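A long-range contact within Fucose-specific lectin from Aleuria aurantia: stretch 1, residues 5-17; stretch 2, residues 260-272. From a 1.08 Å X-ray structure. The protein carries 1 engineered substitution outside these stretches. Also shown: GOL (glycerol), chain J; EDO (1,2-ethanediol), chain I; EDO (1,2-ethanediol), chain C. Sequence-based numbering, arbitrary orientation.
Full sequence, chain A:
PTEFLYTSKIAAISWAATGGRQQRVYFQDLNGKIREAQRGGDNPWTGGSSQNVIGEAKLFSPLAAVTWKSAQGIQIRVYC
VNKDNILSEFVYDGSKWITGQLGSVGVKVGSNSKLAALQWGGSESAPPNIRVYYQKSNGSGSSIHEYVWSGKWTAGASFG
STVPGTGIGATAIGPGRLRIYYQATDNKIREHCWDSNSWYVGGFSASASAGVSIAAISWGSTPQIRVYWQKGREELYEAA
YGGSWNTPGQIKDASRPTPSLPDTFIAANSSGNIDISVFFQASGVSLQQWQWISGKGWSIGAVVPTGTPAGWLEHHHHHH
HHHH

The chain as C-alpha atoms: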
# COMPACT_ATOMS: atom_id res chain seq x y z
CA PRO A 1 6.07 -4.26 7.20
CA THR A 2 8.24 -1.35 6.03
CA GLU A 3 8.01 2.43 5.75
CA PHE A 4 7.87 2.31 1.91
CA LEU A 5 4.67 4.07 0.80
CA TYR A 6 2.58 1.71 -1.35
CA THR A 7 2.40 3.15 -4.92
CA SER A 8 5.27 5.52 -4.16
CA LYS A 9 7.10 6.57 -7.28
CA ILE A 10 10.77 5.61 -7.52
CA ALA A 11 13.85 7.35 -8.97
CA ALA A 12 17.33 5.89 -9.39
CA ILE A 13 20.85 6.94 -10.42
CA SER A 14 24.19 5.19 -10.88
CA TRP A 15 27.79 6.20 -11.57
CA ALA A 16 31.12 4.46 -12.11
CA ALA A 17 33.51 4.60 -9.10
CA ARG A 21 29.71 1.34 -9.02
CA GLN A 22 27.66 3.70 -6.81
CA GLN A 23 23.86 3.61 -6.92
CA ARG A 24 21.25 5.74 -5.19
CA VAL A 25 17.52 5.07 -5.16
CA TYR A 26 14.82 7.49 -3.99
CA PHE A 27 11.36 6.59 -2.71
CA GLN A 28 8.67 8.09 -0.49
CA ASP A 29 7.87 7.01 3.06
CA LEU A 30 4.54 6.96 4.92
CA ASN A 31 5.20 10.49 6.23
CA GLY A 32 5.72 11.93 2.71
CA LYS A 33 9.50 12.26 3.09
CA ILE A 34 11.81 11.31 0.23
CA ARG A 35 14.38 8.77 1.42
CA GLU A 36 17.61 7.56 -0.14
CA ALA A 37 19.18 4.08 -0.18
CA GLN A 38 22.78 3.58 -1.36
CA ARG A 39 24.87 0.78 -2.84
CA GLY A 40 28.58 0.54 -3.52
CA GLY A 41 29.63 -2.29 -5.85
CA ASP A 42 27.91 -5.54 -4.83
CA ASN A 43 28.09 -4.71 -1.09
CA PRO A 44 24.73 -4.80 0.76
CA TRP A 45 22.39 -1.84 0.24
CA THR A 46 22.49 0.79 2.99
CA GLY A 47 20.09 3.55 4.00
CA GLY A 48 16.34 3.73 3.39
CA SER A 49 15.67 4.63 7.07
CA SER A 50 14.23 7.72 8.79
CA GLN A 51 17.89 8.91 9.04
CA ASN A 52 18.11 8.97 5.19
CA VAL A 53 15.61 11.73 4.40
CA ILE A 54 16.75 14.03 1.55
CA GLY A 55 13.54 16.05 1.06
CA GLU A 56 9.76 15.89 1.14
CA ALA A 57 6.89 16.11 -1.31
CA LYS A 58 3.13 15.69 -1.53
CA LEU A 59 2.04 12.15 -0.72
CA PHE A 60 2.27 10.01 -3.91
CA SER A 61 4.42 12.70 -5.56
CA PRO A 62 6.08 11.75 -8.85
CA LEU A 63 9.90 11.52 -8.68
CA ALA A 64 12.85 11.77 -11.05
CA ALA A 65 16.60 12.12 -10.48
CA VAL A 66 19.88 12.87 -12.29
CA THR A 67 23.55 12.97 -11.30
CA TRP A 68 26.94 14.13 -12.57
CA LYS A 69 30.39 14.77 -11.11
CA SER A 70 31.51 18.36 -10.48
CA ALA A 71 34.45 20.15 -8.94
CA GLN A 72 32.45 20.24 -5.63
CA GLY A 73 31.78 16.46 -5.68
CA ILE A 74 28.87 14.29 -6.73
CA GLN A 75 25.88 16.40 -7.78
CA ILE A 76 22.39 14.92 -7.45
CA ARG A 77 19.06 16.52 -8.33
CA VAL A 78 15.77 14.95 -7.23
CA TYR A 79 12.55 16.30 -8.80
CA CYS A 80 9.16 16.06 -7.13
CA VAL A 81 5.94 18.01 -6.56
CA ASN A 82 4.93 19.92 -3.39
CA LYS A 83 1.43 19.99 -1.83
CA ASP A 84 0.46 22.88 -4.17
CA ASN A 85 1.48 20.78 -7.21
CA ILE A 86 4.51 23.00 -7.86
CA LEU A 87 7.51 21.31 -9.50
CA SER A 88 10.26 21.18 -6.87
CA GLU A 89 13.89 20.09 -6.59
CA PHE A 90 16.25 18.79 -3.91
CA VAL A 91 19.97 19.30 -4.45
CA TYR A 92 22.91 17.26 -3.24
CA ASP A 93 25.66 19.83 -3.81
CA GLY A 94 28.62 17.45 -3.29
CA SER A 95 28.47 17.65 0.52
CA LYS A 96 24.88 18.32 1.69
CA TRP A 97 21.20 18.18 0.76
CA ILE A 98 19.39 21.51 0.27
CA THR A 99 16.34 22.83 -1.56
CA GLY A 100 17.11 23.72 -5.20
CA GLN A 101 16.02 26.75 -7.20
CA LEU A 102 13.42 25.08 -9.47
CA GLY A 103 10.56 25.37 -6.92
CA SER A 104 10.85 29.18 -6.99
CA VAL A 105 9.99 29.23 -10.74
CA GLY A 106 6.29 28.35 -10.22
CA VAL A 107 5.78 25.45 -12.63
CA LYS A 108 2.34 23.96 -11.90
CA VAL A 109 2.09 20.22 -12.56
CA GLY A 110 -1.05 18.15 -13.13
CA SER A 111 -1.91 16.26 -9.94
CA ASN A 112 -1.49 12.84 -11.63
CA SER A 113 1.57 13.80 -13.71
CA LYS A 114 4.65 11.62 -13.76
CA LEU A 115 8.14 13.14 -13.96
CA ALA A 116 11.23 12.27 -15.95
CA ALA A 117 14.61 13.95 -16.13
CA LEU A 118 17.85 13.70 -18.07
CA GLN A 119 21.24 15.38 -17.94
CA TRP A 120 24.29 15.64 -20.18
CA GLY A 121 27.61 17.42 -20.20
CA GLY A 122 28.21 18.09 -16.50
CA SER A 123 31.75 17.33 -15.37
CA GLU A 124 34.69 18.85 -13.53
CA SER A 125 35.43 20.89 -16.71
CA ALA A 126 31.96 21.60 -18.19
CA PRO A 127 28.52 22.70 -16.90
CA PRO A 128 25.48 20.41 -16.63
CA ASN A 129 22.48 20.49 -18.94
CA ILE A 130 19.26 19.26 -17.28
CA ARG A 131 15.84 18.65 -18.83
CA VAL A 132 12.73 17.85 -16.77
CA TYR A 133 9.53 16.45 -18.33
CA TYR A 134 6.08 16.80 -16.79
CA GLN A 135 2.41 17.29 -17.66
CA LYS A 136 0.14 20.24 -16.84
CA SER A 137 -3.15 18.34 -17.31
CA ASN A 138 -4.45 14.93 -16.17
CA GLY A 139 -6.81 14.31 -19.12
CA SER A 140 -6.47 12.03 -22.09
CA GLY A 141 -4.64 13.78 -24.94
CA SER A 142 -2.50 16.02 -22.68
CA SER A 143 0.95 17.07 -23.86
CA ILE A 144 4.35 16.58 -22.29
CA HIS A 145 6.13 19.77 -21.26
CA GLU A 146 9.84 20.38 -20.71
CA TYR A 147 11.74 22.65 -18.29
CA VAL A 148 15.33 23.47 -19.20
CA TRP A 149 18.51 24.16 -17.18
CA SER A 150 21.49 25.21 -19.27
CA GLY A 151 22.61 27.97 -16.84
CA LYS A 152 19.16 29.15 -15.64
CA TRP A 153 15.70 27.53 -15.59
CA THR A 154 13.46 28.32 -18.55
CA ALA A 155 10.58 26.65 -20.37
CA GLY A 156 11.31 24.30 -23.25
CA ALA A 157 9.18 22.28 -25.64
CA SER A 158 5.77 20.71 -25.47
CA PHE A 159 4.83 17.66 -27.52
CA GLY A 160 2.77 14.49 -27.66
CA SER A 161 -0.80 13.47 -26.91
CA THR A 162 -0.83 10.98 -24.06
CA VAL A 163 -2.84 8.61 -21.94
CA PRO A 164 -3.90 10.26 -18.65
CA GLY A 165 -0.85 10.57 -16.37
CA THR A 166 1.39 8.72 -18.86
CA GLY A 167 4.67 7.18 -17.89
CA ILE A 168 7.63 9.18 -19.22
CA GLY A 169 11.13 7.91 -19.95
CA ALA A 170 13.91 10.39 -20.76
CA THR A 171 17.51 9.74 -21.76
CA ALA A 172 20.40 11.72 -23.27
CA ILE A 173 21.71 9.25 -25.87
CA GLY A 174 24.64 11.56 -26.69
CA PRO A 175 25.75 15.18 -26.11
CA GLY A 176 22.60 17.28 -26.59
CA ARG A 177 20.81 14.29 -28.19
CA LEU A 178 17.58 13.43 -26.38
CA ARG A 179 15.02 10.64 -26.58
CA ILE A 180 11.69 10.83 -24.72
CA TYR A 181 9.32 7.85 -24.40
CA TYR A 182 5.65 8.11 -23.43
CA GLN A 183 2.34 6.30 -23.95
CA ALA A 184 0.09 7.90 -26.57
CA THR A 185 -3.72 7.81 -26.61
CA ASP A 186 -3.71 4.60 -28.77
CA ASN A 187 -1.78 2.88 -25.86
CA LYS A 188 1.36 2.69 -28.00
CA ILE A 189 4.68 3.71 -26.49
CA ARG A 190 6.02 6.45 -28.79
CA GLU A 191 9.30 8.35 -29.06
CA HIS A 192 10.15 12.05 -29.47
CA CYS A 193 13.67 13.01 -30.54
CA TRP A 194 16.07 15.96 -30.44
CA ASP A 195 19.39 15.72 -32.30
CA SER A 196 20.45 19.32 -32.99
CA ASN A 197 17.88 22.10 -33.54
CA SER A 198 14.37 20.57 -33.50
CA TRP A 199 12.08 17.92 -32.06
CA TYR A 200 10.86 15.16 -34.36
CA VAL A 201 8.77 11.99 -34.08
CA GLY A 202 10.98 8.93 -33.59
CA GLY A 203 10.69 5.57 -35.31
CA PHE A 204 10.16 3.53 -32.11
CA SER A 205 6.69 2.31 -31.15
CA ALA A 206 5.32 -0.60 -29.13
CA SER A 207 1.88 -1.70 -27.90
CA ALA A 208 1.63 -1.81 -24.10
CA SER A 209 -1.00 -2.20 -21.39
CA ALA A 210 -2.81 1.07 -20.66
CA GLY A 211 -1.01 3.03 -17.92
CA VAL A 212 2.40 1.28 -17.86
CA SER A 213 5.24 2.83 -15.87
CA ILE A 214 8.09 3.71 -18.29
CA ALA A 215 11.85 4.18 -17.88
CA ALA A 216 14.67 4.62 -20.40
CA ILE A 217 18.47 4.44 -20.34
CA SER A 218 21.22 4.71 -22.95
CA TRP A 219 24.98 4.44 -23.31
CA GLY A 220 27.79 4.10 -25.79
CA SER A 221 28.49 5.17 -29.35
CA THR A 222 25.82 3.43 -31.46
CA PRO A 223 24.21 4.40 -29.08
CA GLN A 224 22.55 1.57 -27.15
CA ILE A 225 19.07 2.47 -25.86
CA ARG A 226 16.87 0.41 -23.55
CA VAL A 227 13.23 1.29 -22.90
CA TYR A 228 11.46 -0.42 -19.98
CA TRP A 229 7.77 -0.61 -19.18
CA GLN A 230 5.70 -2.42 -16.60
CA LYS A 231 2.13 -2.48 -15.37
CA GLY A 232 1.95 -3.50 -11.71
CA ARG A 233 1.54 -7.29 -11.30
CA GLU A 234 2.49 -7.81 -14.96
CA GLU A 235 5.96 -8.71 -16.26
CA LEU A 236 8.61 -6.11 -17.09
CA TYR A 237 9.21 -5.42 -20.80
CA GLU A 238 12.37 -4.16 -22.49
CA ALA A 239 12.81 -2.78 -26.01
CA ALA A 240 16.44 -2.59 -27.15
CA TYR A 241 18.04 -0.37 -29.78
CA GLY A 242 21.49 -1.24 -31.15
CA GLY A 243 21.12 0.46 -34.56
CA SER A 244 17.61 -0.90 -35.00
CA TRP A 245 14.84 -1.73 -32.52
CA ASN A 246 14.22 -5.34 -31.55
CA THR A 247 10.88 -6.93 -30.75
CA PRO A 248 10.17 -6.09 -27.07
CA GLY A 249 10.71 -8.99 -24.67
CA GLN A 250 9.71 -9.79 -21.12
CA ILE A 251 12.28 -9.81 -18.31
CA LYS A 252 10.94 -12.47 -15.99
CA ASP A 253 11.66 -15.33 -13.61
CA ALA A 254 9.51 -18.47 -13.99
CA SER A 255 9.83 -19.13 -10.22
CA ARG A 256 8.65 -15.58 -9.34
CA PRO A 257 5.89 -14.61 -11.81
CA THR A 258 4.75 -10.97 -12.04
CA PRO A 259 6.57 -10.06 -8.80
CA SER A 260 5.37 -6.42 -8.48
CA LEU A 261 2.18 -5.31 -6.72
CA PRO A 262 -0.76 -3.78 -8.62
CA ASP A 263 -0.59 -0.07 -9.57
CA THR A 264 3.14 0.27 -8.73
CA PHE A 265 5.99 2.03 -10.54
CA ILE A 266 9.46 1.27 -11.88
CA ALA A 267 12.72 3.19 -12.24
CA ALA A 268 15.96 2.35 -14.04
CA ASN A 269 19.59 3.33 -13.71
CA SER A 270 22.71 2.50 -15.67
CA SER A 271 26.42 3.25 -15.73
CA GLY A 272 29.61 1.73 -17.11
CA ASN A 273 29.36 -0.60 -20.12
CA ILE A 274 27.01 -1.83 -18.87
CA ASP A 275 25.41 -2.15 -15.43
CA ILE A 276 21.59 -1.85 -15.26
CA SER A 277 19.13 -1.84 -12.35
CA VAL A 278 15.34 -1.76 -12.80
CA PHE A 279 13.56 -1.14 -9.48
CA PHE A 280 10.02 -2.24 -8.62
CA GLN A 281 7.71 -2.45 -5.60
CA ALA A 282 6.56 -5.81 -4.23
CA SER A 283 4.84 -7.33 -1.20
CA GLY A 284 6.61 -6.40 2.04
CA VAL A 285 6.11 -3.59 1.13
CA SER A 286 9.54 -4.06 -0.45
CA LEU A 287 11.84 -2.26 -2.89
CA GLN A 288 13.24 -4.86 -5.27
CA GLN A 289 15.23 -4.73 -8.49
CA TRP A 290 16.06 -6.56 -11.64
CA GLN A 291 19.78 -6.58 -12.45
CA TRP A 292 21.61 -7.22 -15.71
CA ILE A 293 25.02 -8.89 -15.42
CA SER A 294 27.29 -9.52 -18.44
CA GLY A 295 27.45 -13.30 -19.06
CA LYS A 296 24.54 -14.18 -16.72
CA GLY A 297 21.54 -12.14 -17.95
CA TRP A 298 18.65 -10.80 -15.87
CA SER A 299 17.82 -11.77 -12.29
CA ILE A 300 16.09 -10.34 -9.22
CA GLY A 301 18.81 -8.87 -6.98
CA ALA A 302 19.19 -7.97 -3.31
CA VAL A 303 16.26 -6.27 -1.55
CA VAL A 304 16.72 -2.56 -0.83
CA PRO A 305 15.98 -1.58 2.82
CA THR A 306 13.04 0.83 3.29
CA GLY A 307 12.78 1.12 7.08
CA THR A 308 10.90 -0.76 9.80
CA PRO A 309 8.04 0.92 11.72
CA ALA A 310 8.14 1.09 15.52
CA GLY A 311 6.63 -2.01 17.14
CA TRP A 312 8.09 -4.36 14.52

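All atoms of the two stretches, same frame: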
# COMPACT_ATOMS: atom_id res chain seq x y z
N LEU A 5 6.05 3.76 1.14
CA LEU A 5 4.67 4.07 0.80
C LEU A 5 4.24 3.21 -0.40
O LEU A 5 4.88 3.22 -1.45
CB LEU A 5 4.58 5.56 0.48
CG LEU A 5 3.21 6.07 0.03
CD1 LEU A 5 2.22 6.06 1.18
CD2 LEU A 5 3.37 7.48 -0.55
N TYR A 6 3.11 2.52 -0.25
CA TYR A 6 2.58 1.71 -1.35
C TYR A 6 2.12 2.64 -2.47
O TYR A 6 1.34 3.56 -2.22
CB TYR A 6 1.43 0.82 -0.87
CG TYR A 6 0.70 0.09 -1.96
CD1 TYR A 6 1.38 -0.75 -2.84
CD2 TYR A 6 -0.66 0.24 -2.13
CE1 TYR A 6 0.71 -1.42 -3.84
CE2 TYR A 6 -1.35 -0.44 -3.12
CZ TYR A 6 -0.66 -1.27 -3.98
OH TYR A 6 -1.35 -1.93 -4.95
N THR A 7 2.60 2.35 -3.68
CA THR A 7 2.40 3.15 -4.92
C THR A 7 3.21 4.45 -4.88
O THR A 7 3.00 5.34 -5.71
CB THR A 7 0.93 3.38 -5.33
OG1 THR A 7 0.27 4.34 -4.51
CG2 THR A 7 0.14 2.09 -5.35
N SER A 8 4.22 4.53 -4.01
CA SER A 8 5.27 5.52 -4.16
C SER A 8 5.87 5.43 -5.56
O SER A 8 6.10 4.34 -6.08
CB SER A 8 6.37 5.28 -3.15
OG SER A 8 7.46 6.17 -3.31
N LYS A 9 6.22 6.58 -6.13
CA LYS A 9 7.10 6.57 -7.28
C LYS A 9 8.53 6.29 -6.80
O LYS A 9 8.83 6.30 -5.61
CB LYS A 9 6.96 7.87 -8.08
CG LYS A 9 5.67 7.96 -8.88
CD LYS A 9 4.42 8.22 -8.07
CE LYS A 9 3.27 8.66 -8.95
NZ LYS A 9 2.02 8.89 -8.19
N ILE A 10 9.39 5.99 -7.77
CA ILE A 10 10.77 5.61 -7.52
C ILE A 10 11.64 6.40 -8.49
O ILE A 10 11.26 6.63 -9.63
CB ILE A 10 10.99 4.09 -7.70
CG1 ILE A 10 9.96 3.27 -6.92
CG2 ILE A 10 12.41 3.70 -7.33
CD1 ILE A 10 9.97 1.79 -7.26
N ALA A 11 12.84 6.78 -8.06
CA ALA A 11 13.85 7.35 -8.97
C ALA A 11 15.20 6.74 -8.61
O ALA A 11 15.45 6.42 -7.46
CB ALA A 11 13.90 8.86 -8.87
N ALA A 12 16.07 6.57 -9.61
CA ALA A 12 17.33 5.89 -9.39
C ALA A 12 18.43 6.48 -10.27
O ALA A 12 18.18 6.89 -11.41
CB ALA A 12 17.18 4.42 -9.66
N ILE A 13 19.65 6.45 -9.74
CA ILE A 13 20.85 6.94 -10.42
C ILE A 13 22.00 5.96 -10.14
O ILE A 13 21.97 5.18 -9.19
CB ILE A 13 21.23 8.37 -9.97
CG1 ILE A 13 21.44 8.43 -8.45
CG2 ILE A 13 20.21 9.38 -10.47
CD1 ILE A 13 21.97 9.75 -7.93
N SER A 14 23.03 6.04 -10.98
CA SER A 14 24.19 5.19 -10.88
C SER A 14 25.38 5.91 -11.50
O SER A 14 25.21 6.65 -12.48
CB SER A 14 23.93 3.87 -11.59
OG SER A 14 25.00 2.94 -11.46
N TRP A 15 26.58 5.69 -10.95
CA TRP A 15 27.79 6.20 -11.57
C TRP A 15 28.95 5.25 -11.30
O TRP A 15 29.00 4.56 -10.29
CB TRP A 15 28.11 7.63 -11.13
CG TRP A 15 28.42 7.84 -9.68
CD1 TRP A 15 29.65 7.90 -9.10
CD2 TRP A 15 27.47 8.07 -8.63
NE1 TRP A 15 29.54 8.14 -7.76
CE2 TRP A 15 28.21 8.25 -7.44
CE3 TRP A 15 26.08 8.13 -8.56
CZ2 TRP A 15 27.60 8.49 -6.21
CZ3 TRP A 15 25.47 8.35 -7.34
CH2 TRP A 15 26.23 8.54 -6.18
N ALA A 16 29.90 5.24 -12.24
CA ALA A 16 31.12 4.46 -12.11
C ALA A 16 32.00 5.06 -11.00
O ALA A 16 32.06 6.27 -10.86
CB ALA A 16 31.84 4.43 -13.43
N ALA A 17 32.65 4.19 -10.22
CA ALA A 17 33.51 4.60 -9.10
C ALA A 17 34.58 3.53 -8.86
O ALA A 17 34.32 2.32 -8.94
CB ALA A 17 32.68 4.85 -7.87
N SER A 260 5.77 -7.72 -9.00
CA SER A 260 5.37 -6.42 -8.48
C SER A 260 3.90 -6.44 -8.03
O SER A 260 3.11 -7.25 -8.47
CB SER A 260 5.57 -5.33 -9.50
OG SER A 260 4.73 -5.50 -10.63
N LEU A 261 3.56 -5.50 -7.15
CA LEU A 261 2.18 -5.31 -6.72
C LEU A 261 1.40 -4.51 -7.76
O LEU A 261 1.97 -3.76 -8.56
CB LEU A 261 2.13 -4.59 -5.37
CG LEU A 261 2.58 -5.40 -4.16
CD1 LEU A 261 2.78 -4.48 -2.97
CD2 LEU A 261 1.58 -6.50 -3.83
N PRO A 262 0.06 -4.61 -7.75
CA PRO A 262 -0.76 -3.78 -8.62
C PRO A 262 -0.47 -2.28 -8.44
O PRO A 262 -0.20 -1.82 -7.33
CB PRO A 262 -2.19 -4.12 -8.19
CG PRO A 262 -2.08 -5.53 -7.66
CD PRO A 262 -0.76 -5.53 -6.93
N ASP A 263 -0.54 -1.54 -9.55
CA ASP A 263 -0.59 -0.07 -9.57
C ASP A 263 0.72 0.57 -9.09
O ASP A 263 0.75 1.74 -8.74
CB ASP A 263 -1.78 0.44 -8.75
CG ASP A 263 -3.08 -0.11 -9.28
OD1 ASP A 263 -3.33 0.03 -10.49
OD2 ASP A 263 -3.84 -0.70 -8.49
N THR A 264 1.83 -0.18 -9.17
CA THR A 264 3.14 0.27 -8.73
C THR A 264 3.97 0.77 -9.91
O THR A 264 3.61 0.62 -11.07
CB THR A 264 3.86 -0.86 -7.98
OG1 THR A 264 4.00 -1.97 -8.86
CG2 THR A 264 3.15 -1.25 -6.71
N PHE A 265 5.13 1.34 -9.58
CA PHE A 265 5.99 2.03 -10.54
C PHE A 265 7.35 1.36 -10.65
O PHE A 265 7.75 0.58 -9.78
CB PHE A 265 6.12 3.50 -10.13
CG PHE A 265 4.79 4.20 -10.13
CD1 PHE A 265 4.21 4.61 -11.32
CD2 PHE A 265 4.07 4.36 -8.96
CE1 PHE A 265 2.95 5.19 -11.34
CE2 PHE A 265 2.81 4.94 -8.98
CZ PHE A 265 2.25 5.35 -10.17
N ILE A 266 8.09 1.71 -11.71
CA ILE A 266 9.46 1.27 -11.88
C ILE A 266 10.38 2.49 -12.01
O ILE A 266 9.95 3.62 -12.23
CB ILE A 266 9.64 0.33 -13.09
CG1 ILE A 266 9.37 1.02 -14.44
CG2 ILE A 266 8.80 -0.92 -12.90
CD1 ILE A 266 9.78 0.20 -15.65
N ALA A 267 11.68 2.23 -11.90
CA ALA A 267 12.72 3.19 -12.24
C ALA A 267 13.94 2.41 -12.71
O ALA A 267 14.13 1.27 -12.29
CB ALA A 267 13.07 4.07 -11.06
N ALA A 268 14.76 3.02 -13.56
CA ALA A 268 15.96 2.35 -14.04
C ALA A 268 17.17 3.26 -13.84
O ALA A 268 17.07 4.48 -13.92
CB ALA A 268 15.82 1.96 -15.49
N ASN A 269 18.33 2.63 -13.63
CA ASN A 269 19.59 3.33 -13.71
C ASN A 269 20.56 2.51 -14.57
O ASN A 269 20.30 1.35 -14.90
CB ASN A 269 20.16 3.67 -12.33
CG ASN A 269 20.62 2.47 -11.53
OD1 ASN A 269 20.97 1.44 -12.10
ND2 ASN A 269 20.67 2.59 -10.21
N SER A 270 21.66 3.16 -14.94
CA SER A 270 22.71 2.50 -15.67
C SER A 270 24.00 3.32 -15.52
O SER A 270 23.96 4.53 -15.36
CB SER A 270 22.37 2.27 -17.13
OG SER A 270 22.27 3.48 -17.86
N SER A 271 25.12 2.62 -15.63
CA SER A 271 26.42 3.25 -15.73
C SER A 271 27.41 2.19 -16.23
O SER A 271 27.09 1.01 -16.31
CB SER A 271 26.87 3.90 -14.43
OG SER A 271 26.90 2.98 -13.35
N GLY A 272 28.62 2.64 -16.57
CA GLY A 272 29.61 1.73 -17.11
C GLY A 272 29.22 1.22 -18.49
O GLY A 272 28.62 1.95 -19.28
C1 GOL J . 15.79 8.71 -13.04
O1 GOL J . 14.62 9.51 -12.81
C2 GOL J . 15.39 7.24 -12.97
O2 GOL J . 14.46 7.15 -11.92
C3 GOL J . 14.69 6.93 -14.30
O3 GOL J . 13.97 5.69 -14.30
C1 EDO I . -0.56 3.61 0.16
O1 EDO I . -1.20 3.26 -1.06
C2 EDO I . -1.14 3.18 1.50
O2 EDO I . -0.10 2.82 2.47
C1 EDO C . 1.67 0.41 3.23
O1 EDO C . 1.83 -0.98 2.98
C2 EDO C . 2.42 1.45 2.40
O2 EDO C . 1.60 2.64 2.12
O HOH W 1 -3.61 -0.42 -5.80
O HOH W 2 5.21 1.83 -6.67
O HOH W 3 8.89 5.74 -10.77
O HOH W 4 24.85 7.06 -15.75

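Two strands can run side by side without forming a sheet, and this contact, between segments at least 255 residues apart in sequence, is a clear case. The strands 10-15 and 267-271 are nearly parallel, with 6° between their directions and their axes approaching to 5.3 Å, yet no backbone hydrogen bond joins them. What joins them is side-chain contact, water and a glycerol.

Apolar packing follows the alternation of extended chain. Ile10, Ala12 and Ser14 point toward the second stretch, as do Phe265, Ala267, Asn269 and Ser271 toward the first, while the residues between them on the strands point away. Ala267 CB lies 3.8 Å from Ile10 CG2 and 4.4 Å from Ala12 CB. Nearer the start, Tyr6 CE1 packs 3.8 Å from both Leu261 CD1 and Thr264 CG2.

The largest covered area belongs to Phe265. Lys9 lays its aliphatic chain over one face of the ring in a CH-pi contact, its CG 4.0 Å from the centroid and only 15° off the normal. The ring edge meets carbonyls instead, with Thr7 O 3.3 Å from Phe265 CE2 and Ser8 O 3.5 Å from Phe265 CD2, so the face receives hydrocarbon and the slightly positive rim receives oxygen.

Direct polar links are few. Ser14 OG and Ser271 OG share a hydrogen bond of 2.7 Å, in which either may donate. Asn269 ND2 gives a weak one to Ile13 O at 3.1 Å, its N-H...O angle of 121° being far from linear. Tyr6 OH makes a weak hydrogen bond to Pro262 O, short at 2.6 Å, and its proton has another acceptor within reach.

Both approaches contain type II turns, Leu5 to Ser8 and Leu261 to Thr264. The first is closed by Ser8 N donating to Leu5 O at 3.0 Å; in the second, Thr264 OG1 donates to Leu261 O at 2.7 Å. The turns also touch where Thr7 CG2 comes within 3.5 Å of Asp263 O.

Solvent bridges what the backbones leave unpaired. Water 2 donates to Ser8 O (2.7 Å from its O) and accepts from Phe265 N (3.0 Å from the same O). Farther along, glycerol, probably from the crystallisation liquor, accepts from both strands: Ala12 N lies 2.9 Å from GOL O2, and Ala268 N 2.9 Å from GOL O3. A single glycerol lying alongside the pair thus takes an amide from each strand.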